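Local coordinates for protein DNA polymerase sliding clamp (PDB 1RWZ) that probably acts as a ring-shaped sliding clamp that encircles DNA and tethers the polymerase and other replication proteins to it, at residues M1-M6 against L86-V91; F29-L34 against Y59-E64. One frame throughout, in Å; residues are numbered along the deposited sequence.

Contact 1. Residues M1-M6 against L86-V91; sequences MIDVIM and LVELIV
Strands 2-6 and 86-91 form an antiparallel pair inside a sheet of the N-terminal clamp domain. Their short axes approach to 4.6 Å at 168°. Ile2-Val91, Val4-Leu89 and Met6-Val87 are the hydrogen-bonded pairs. Each pair is closed by two N-H...O bonds. Val87 N to Met6 O, 2.8 Å, is nearly straight. Asp3-Ile90 and Ile5-Glu88 are the non-hydrogen-bonded pairs between them; there CA-H groups face carbonyl oxygens, as from Ile5 CA to Val87 O.

Ile2, Val4, Met6, Val87, Leu89 and Val91 share the buried face. Val4 CG2 packs on Leu89 CB at 3.7 Å. Met6 turns its CG between the backbone N and the carbonyl carbon (chi1 65°), and its SD lies 3.8 Å from Leu89 CD1. Phe56 and Val99 extend this apolar layer.

The other face is more polar. Asp3 and Glu88 reach diagonally across the strands, and Asp3 OD1 comes within 2.5 Å of Glu88 OE2. The two carboxylates are turned only 27° from each other. So short a distance suggests that one acid holds a proton. Ile90 CG1 lies beside Asp3 OD1 at 3.4 Å, and Ile5 CG1 packs on the CB and CG of Glu88. The pair lies inside the antiparallel sheet 58-61, 2-7, 86-91, 96-101, 104-109, its apolar face turned inward, as in the N-terminal domain of PCNA clamps.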
ATOM      1  N   MET A   1      25.461  -4.943  34.095  1.00 32.09           N
ATOM      2  CA  MET A   1      24.762  -4.191  33.019  1.00 31.36           C
ATOM      3  C   MET A   1      24.715  -4.975  31.715  1.00 29.52           C
ATOM      4  O   MET A   1      25.557  -5.832  31.455  1.00 29.54           O
ATOM      5  CB  MET A   1      25.461  -2.854  32.749  1.00 34.25           C
ATOM      6  CG  MET A   1      24.870  -2.090  31.561  1.00 37.94           C
ATOM      7  SD  MET A   1      25.935  -0.802  30.878  1.00 42.91           S
ATOM      8  CE  MET A   1      25.216   0.668  31.619  1.00 41.46           C
ATOM      9  N   ILE A   2      23.717  -4.659  30.899  1.00 26.95           N
ATOM     10  CA  ILE A   2      23.542  -5.275  29.593  1.00 24.76           C
ATOM     11  C   ILE A   2      23.630  -4.135  28.588  1.00 23.35           C
ATOM     12  O   ILE A   2      22.980  -3.105  28.756  1.00 22.33           O
ATOM     13  CB  ILE A   2      22.156  -5.933  29.456  1.00 25.27           C
ATOM     14  CG1 ILE A   2      22.075  -7.171  30.351  1.00 25.74           C
ATOM     15  CG2 ILE A   2      21.885  -6.283  28.000  1.00 25.72           C
ATOM     16  CD1 ILE A   2      20.691  -7.781  30.411  1.00 25.61           C
ATOM     17  N   ASP A   3      24.447  -4.309  27.558  1.00 21.33           N
ATOM     18  CA  ASP A   3      24.576  -3.289  26.530  1.00 20.82           C
ATOM     19  C   ASP A   3      24.871  -3.991  25.219  1.00 19.22           C
ATOM     20  O   ASP A   3      25.967  -4.512  25.016  1.00 18.70           O
ATOM     21  CB  ASP A   3      25.698  -2.309  26.877  1.00 22.87           C
ATOM     22  CG  ASP A   3      25.852  -1.214  25.844  1.00 25.00           C
ATOM     23  OD1 ASP A   3      24.879  -0.944  25.108  1.00 25.40           O
ATOM     24  OD2 ASP A   3      26.947  -0.613  25.772  1.00 27.99           O
ATOM     25  N   VAL A   4      23.878  -4.016  24.338  1.00 17.19           N
ATOM     26  CA  VAL A   4      24.033  -4.677  23.051  1.00 16.36           C
ATOM     27  C   VAL A   4      23.601  -3.773  21.907  1.00 15.68           C
ATOM     28  O   VAL A   4      22.798  -2.861  22.089  1.00 14.81           O
ATOM     29  CB  VAL A   4      23.201  -5.986  22.998  1.00 16.14           C
ATOM     30  CG1 VAL A   4      23.567  -6.881  24.171  1.00 16.40           C
ATOM     31  CG2 VAL A   4      21.707  -5.669  23.027  1.00 15.12           C
ATOM     32  N   ILE A   5      24.153  -4.025  20.726  1.00 14.61           N
ATOM     33  CA  ILE A   5      23.805  -3.255  19.544  1.00 13.86           C
ATOM     34  C   ILE A   5      23.467  -4.257  18.451  1.00 13.64           C
ATOM     35  O   ILE A   5      24.217  -5.202  18.205  1.00 13.05           O
ATOM     36  CB  ILE A   5      24.964  -2.336  19.109  1.00 14.61           C
ATOM     37  CG1 ILE A   5      25.236  -1.310  20.218  1.00 14.66           C
ATOM     38  CG2 ILE A   5      24.615  -1.628  17.800  1.00 14.46           C
ATOM     39  CD1 ILE A   5      26.321  -0.285  19.880  1.00 15.08           C
ATOM     40  N   MET A   6      22.321  -4.051  17.812  1.00 13.16           N
ATOM     41  CA  MET A   6      21.838  -4.952  16.774  1.00 13.41           C
ATOM     42  C   MET A   6      21.194  -4.146  15.650  1.00 13.83           C
ATOM     43  O   MET A   6      20.868  -2.979  15.838  1.00 14.43           O
ATOM     44  CB  MET A   6      20.797  -5.889  17.389  1.00 14.30           C
ATOM     45  CG  MET A   6      19.545  -5.152  17.874  1.00 15.64           C
ATOM     46  SD  MET A   6      18.663  -6.023  19.199  1.00 18.35           S
ATOM     47  CE  MET A   6      18.127  -7.451  18.333  1.00 15.97           C
ATOM     48  N   LEU A  86      20.624   1.263  13.499  1.00 22.63           N
ATOM     49  CA  LEU A  86      21.338   0.372  14.405  1.00 20.85           C
ATOM     50  C   LEU A  86      20.650   0.682  15.725  1.00 20.12           C
ATOM     51  O   LEU A  86      20.403   1.851  16.037  1.00 20.08           O
ATOM     52  CB  LEU A  86      22.826   0.710  14.517  1.00 22.13           C
ATOM     53  CG  LEU A  86      23.791   0.030  13.545  1.00 22.43           C
ATOM     54  CD1 LEU A  86      25.221   0.277  14.016  1.00 22.88           C
ATOM     55  CD2 LEU A  86      23.514  -1.464  13.487  1.00 21.53           C
ATOM     56  N   VAL A  87      20.325  -0.348  16.496  1.00 18.29           N
ATOM     57  CA  VAL A  87      19.644  -0.131  17.763  1.00 17.27           C
ATOM     58  C   VAL A  87      20.466  -0.641  18.932  1.00 16.39           C
ATOM     59  O   VAL A  87      21.015  -1.740  18.881  1.00 15.94           O
ATOM     60  CB  VAL A  87      18.282  -0.853  17.790  1.00 17.89           C
ATOM     61  CG1 VAL A  87      17.502  -0.440  19.035  1.00 18.65           C
ATOM     62  CG2 VAL A  87      17.502  -0.546  16.526  1.00 18.55           C
ATOM     63  N   GLU A  88      20.551   0.163  19.986  1.00 15.95           N
ATOM     64  CA  GLU A  88      21.287  -0.232  21.178  1.00 16.43           C
ATOM     65  C   GLU A  88      20.286  -0.485  22.303  1.00 17.33           C
ATOM     66  O   GLU A  88      19.364   0.304  22.517  1.00 16.74           O
ATOM     67  CB  GLU A  88      22.280   0.864  21.589  1.00 17.20           C
ATOM     68  CG  GLU A  88      23.080   0.552  22.856  1.00 18.04           C
ATOM     69  CD  GLU A  88      24.183   1.566  23.127  1.00 19.71           C
ATOM     70  OE1 GLU A  88      24.044   2.725  22.691  1.00 20.24           O
ATOM     71  OE2 GLU A  88      25.183   1.209  23.783  1.00 21.36           O
ATOM     72  N   LEU A  89      20.451  -1.607  22.994  1.00 16.69           N
ATOM     73  CA  LEU A  89      19.579  -1.953  24.111  1.00 17.08           C
ATOM     74  C   LEU A  89      20.440  -1.900  25.356  1.00 17.54           C
ATOM     75  O   LEU A  89      21.524  -2.482  25.391  1.00 16.07           O
ATOM     76  CB  LEU A  89      19.007  -3.364  23.950  1.00 17.23           C
ATOM     77  CG  LEU A  89      18.180  -3.657  22.697  1.00 18.41           C
ATOM     78  CD1 LEU A  89      17.705  -5.107  22.736  1.00 18.04           C
ATOM     79  CD2 LEU A  89      16.995  -2.706  22.619  1.00 19.18           C
ATOM     80  N   ILE A  90      19.963  -1.198  26.375  1.00 17.83           N
ATOM     81  CA  ILE A  90      20.715  -1.078  27.614  1.00 19.11           C
ATOM     82  C   ILE A  90      19.847  -1.337  28.836  1.00 20.27           C
ATOM     83  O   ILE A  90      18.718  -0.856  28.920  1.00 19.39           O
ATOM     84  CB  ILE A  90      21.320   0.337  27.772  1.00 20.13           C
ATOM     85  CG1 ILE A  90      22.256   0.654  26.602  1.00 20.40           C
ATOM     86  CG2 ILE A  90      22.076   0.431  29.091  1.00 20.34           C
ATOM     87  CD1 ILE A  90      22.770   2.084  26.617  1.00 22.82           C
ATOM     88  N   VAL A  91      20.381  -2.117  29.770  1.00 21.76           N
ATOM     89  CA  VAL A  91      19.699  -2.401  31.027  1.00 24.42           C
ATOM     90  C   VAL A  91      20.766  -2.185  32.086  1.00 26.98           C
ATOM     91  O   VAL A  91      21.664  -3.010  32.253  1.00 26.60           O
ATOM     92  CB  VAL A  91      19.182  -3.852  31.109  1.00 23.83           C
ATOM     93  CG1 VAL A  91      18.505  -4.083  32.460  1.00 24.24           C
ATOM     94  CG2 VAL A  91      18.198  -4.118  29.983  1.00 23.47           C
TER

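Contact 2. Residues F29-L34 against Y59-E64; sequences FLEKGL and YNIDEE
Tyr59 OH donates to Leu30 O at 2.6 Å. It meets a lone pair in the carbonyl plane. Leu30 O sits at the edge of the tyrosine ring, near its plane. Tyr59 CG is anti to the backbone N (chi1 -169°), and the CA-CB bond points toward the 29-34 turn.

Glu64, in the loop between strands 58-61 and 65-70, holds the same turn. Its OE2 accepts from Glu31 N at 2.9 Å, in an almost linear bond (176°) on the anti side of the carboxylate. Lys32 NZ adds a weak salt bridge to this OE2 at 3.4 Å. The carboxylate oxygen also touches Leu30 CB and Glu31 CG. Ile61 CD1 packs against the Leu30 carbonyl, 3.5 Å from its O, and against the carboxylate end of Glu31. A water joins Glu31 OE1 to Asp62 O. Deeper in, Phe29 CB lies 4.3 Å from Ile61 CG2.

The turn itself fixes the acceptor. Leu30 N bonds to Gly33 O, and Gly33 N returns a bond to Leu30 O at 3.0 Å. Leu30 O therefore has two donors. Gly33 has a positive phi, and a side chain there would collide with the carbonyl oxygen of Lys32. Behind the tyrosine, its ring meets Phe56 with planes at about 45°. This is a two-residue beta hairpin with a type I turn, joining strands 24-30 and 33-39.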
ATOM      1  N   PHE A  29      19.484 -12.866  28.546  1.00 18.90           N
ATOM      2  CA  PHE A  29      20.727 -12.430  27.938  1.00 19.57           C
ATOM      3  C   PHE A  29      21.770 -13.376  28.510  1.00 20.02           C
ATOM      4  O   PHE A  29      22.219 -13.220  29.650  1.00 20.52           O
ATOM      5  CB  PHE A  29      21.046 -10.981  28.298  1.00 19.86           C
ATOM      6  CG  PHE A  29      20.213  -9.985  27.549  1.00 20.23           C
ATOM      7  CD1 PHE A  29      18.941  -9.645  27.996  1.00 20.45           C
ATOM      8  CD2 PHE A  29      20.683  -9.420  26.369  1.00 20.58           C
ATOM      9  CE1 PHE A  29      18.147  -8.753  27.274  1.00 20.80           C
ATOM     10  CE2 PHE A  29      19.898  -8.528  25.640  1.00 20.57           C
ATOM     11  CZ  PHE A  29      18.628  -8.194  26.092  1.00 21.65           C
ATOM     12  N   LEU A  30      22.125 -14.380  27.716  1.00 19.92           N
ATOM     13  CA  LEU A  30      23.090 -15.392  28.127  1.00 21.01           C
ATOM     14  C   LEU A  30      24.465 -15.111  27.544  1.00 21.26           C
ATOM     15  O   LEU A  30      24.606 -14.302  26.632  1.00 21.12           O
ATOM     16  CB  LEU A  30      22.612 -16.769  27.666  1.00 21.16           C
ATOM     17  CG  LEU A  30      21.151 -17.111  27.971  1.00 22.18           C
ATOM     18  CD1 LEU A  30      20.810 -18.450  27.338  1.00 22.86           C
ATOM     19  CD2 LEU A  30      20.921 -17.145  29.475  1.00 23.10           C
ATOM     20  N   GLU A  31      25.482 -15.784  28.068  1.00 22.10           N
ATOM     21  CA  GLU A  31      26.829 -15.582  27.562  1.00 23.02           C
ATOM     22  C   GLU A  31      26.890 -15.891  26.067  1.00 22.26           C
ATOM     23  O   GLU A  31      27.598 -15.218  25.315  1.00 21.86           O
ATOM     24  CB  GLU A  31      27.823 -16.469  28.317  1.00 26.02           C
ATOM     25  CG  GLU A  31      28.030 -16.062  29.772  1.00 31.07           C
ATOM     26  CD  GLU A  31      28.691 -14.697  29.921  1.00 34.12           C
ATOM     27  OE1 GLU A  31      28.764 -14.197  31.066  1.00 36.40           O
ATOM     28  OE2 GLU A  31      29.142 -14.122  28.906  1.00 36.10           O
ATOM     29  N   LYS A  32      26.125 -16.891  25.641  1.00 21.13           N
ATOM     30  CA  LYS A  32      26.106 -17.308  24.242  1.00 21.17           C
ATOM     31  C   LYS A  32      25.208 -16.457  23.341  1.00 19.81           C
ATOM     32  O   LYS A  32      25.289 -16.551  22.112  1.00 18.51           O
ATOM     33  CB  LYS A  32      25.677 -18.777  24.151  1.00 23.24           C
ATOM     34  CG  LYS A  32      24.201 -19.025  24.455  1.00 26.53           C
ATOM     35  CD  LYS A  32      23.994 -20.226  25.386  1.00 28.23           C
ATOM     36  CE  LYS A  32      24.048 -19.827  26.868  1.00 28.42           C
ATOM     37  NZ  LYS A  32      25.336 -19.199  27.294  1.00 26.33           N
ATOM     38  N   GLY A  33      24.355 -15.633  23.946  1.00 18.64           N
ATOM     39  CA  GLY A  33      23.468 -14.789  23.159  1.00 17.47           C
ATOM     40  C   GLY A  33      22.095 -14.614  23.782  1.00 17.63           C
ATOM     41  O   GLY A  33      21.877 -14.970  24.942  1.00 17.33           O
ATOM     42  N   LEU A  34      21.163 -14.067  23.008  1.00 16.41           N
ATOM     43  CA  LEU A  34      19.806 -13.834  23.486  1.00 16.25           C
ATOM     44  C   LEU A  34      18.902 -15.038  23.250  1.00 16.45           C
ATOM     45  O   LEU A  34      18.955 -15.677  22.197  1.00 16.01           O
ATOM     46  CB  LEU A  34      19.225 -12.591  22.798  1.00 16.14           C
ATOM     47  CG  LEU A  34      17.808 -12.127  23.154  1.00 16.79           C
ATOM     48  CD1 LEU A  34      17.672 -10.648  22.822  1.00 17.05           C
ATOM     49  CD2 LEU A  34      16.770 -12.945  22.394  1.00 16.24           C
ATOM     50  N   TYR A  59      27.927  -7.031  21.844  1.00 16.62           N
ATOM     51  CA  TYR A  59      27.209  -7.833  22.830  1.00 17.55           C
ATOM     52  C   TYR A  59      28.026  -7.833  24.117  1.00 19.06           C
ATOM     53  O   TYR A  59      28.923  -8.661  24.295  1.00 17.94           O
ATOM     54  CB  TYR A  59      27.017  -9.272  22.325  1.00 17.34           C
ATOM     55  CG  TYR A  59      26.057 -10.093  23.162  1.00 16.88           C
ATOM     56  CD1 TYR A  59      24.675  -9.951  23.015  1.00 16.73           C
ATOM     57  CD2 TYR A  59      26.527 -10.982  24.131  1.00 17.36           C
ATOM     58  CE1 TYR A  59      23.787 -10.675  23.813  1.00 16.67           C
ATOM     59  CE2 TYR A  59      25.648 -11.707  24.934  1.00 17.08           C
ATOM     60  CZ  TYR A  59      24.280 -11.548  24.770  1.00 16.83           C
ATOM     61  OH  TYR A  59      23.403 -12.253  25.568  1.00 16.36           O
ATOM     62  N   ASN A  60      27.717  -6.892  25.007  1.00 20.21           N
ATOM     63  CA  ASN A  60      28.433  -6.772  26.272  1.00 22.29           C
ATOM     64  C   ASN A  60      27.530  -6.947  27.475  1.00 23.35           C
ATOM     65  O   ASN A  60      26.700  -6.087  27.760  1.00 23.06           O
ATOM     66  CB  ASN A  60      29.109  -5.404  26.385  1.00 23.64           C
ATOM     67  CG  ASN A  60      30.132  -5.165  25.302  1.00 25.38           C
ATOM     68  OD1 ASN A  60      30.897  -6.059  24.949  1.00 27.35           O
ATOM     69  ND2 ASN A  60      30.167  -3.944  24.780  1.00 26.54           N
ATOM     70  N   ILE A  61      27.693  -8.060  28.181  1.00 24.34           N
ATOM     71  CA  ILE A  61      26.906  -8.312  29.377  1.00 26.21           C
ATOM     72  C   ILE A  61      27.852  -8.653  30.522  1.00 28.02           C
ATOM     73  O   ILE A  61      28.928  -9.210  30.302  1.00 27.80           O
ATOM     74  CB  ILE A  61      25.921  -9.493  29.199  1.00 25.79           C
ATOM     75  CG1 ILE A  61      26.691 -10.798  28.992  1.00 26.10           C
ATOM     76  CG2 ILE A  61      24.993  -9.228  28.025  1.00 25.72           C
ATOM     77  CD1 ILE A  61      25.818 -12.030  29.061  1.00 25.80           C
ATOM     78  N   ASP A  62      27.458  -8.299  31.740  1.00 30.21           N
ATOM     79  CA  ASP A  62      28.271  -8.611  32.905  1.00 32.89           C
ATOM     80  C   ASP A  62      27.941 -10.050  33.270  1.00 33.63           C
ATOM     81  O   ASP A  62      28.702 -10.965  32.960  1.00 35.62           O
ATOM     82  CB  ASP A  62      27.936  -7.659  34.053  1.00 34.35           C
ATOM     83  CG  ASP A  62      28.526  -6.276  33.848  1.00 35.95           C
ATOM     84  OD1 ASP A  62      28.047  -5.317  34.488  1.00 37.80           O
ATOM     85  OD2 ASP A  62      29.482  -6.152  33.051  1.00 36.99           O
ATOM     86  N   GLU A  63      26.798 -10.251  33.911  1.00 33.78           N
ATOM     87  CA  GLU A  63      26.370 -11.594  34.276  1.00 33.89           C
ATOM     88  C   GLU A  63      25.153 -11.921  33.419  1.00 32.95           C
ATOM     89  O   GLU A  63      24.531 -11.018  32.858  1.00 32.21           O
ATOM     90  CB  GLU A  63      25.992 -11.664  35.760  1.00 35.40           C
ATOM     91  CG  GLU A  63      24.728 -10.899  36.141  1.00 37.65           C
ATOM     92  CD  GLU A  63      24.931  -9.395  36.203  1.00 39.28           C
ATOM     93  OE1 GLU A  63      23.934  -8.668  36.411  1.00 39.98           O
ATOM     94  OE2 GLU A  63      26.084  -8.936  36.052  1.00 40.72           O
ATOM     95  N   GLU A  64      24.822 -13.202  33.298  1.00 32.03           N
ATOM     96  CA  GLU A  64      23.656 -13.585  32.515  1.00 31.39           C
ATOM     97  C   GLU A  64      22.451 -13.017  33.246  1.00 31.57           C
ATOM     98  O   GLU A  64      22.344 -13.142  34.467  1.00 32.15           O
ATOM     99  CB  GLU A  64      23.550 -15.105  32.406  1.00 31.37           C
ATOM    100  CG  GLU A  64      24.764 -15.756  31.755  1.00 30.90           C
ATOM    101  CD  GLU A  64      24.505 -17.195  31.361  1.00 31.19           C
ATOM    102  OE1 GLU A  64      23.898 -17.928  32.167  1.00 31.14           O
ATOM    103  OE2 GLU A  64      24.916 -17.597  30.249  1.00 29.74           O
TER
HETATM  104  O   HOH W   1      30.081 -11.937  30.936  1.00 52.89           O

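Overall arrangement
Contacts 1 and 2 lie about 11 Å apart between centres, in the same N-terminal domain. Contact 2 is nested within the chain loop that contact 1 closes. Strand 2-7 links them: within contact 1 it pairs with 86-91, and on its other edge with 58-61, which carries Tyr59 of contact 2. Asp3 N probably bonds to Asn60 O, and Met1 O probably accepts from Asp62 N. Val4 packs on Tyr59 and Ile2 on Phe29, so the apolar face of contact 1 continues into contact 2. Contact 1 is regular backbone pairing with one face buried and the other partly exposed. Contact 2 is more exposed, and side chains bind a hairpin turn of the second sheet there.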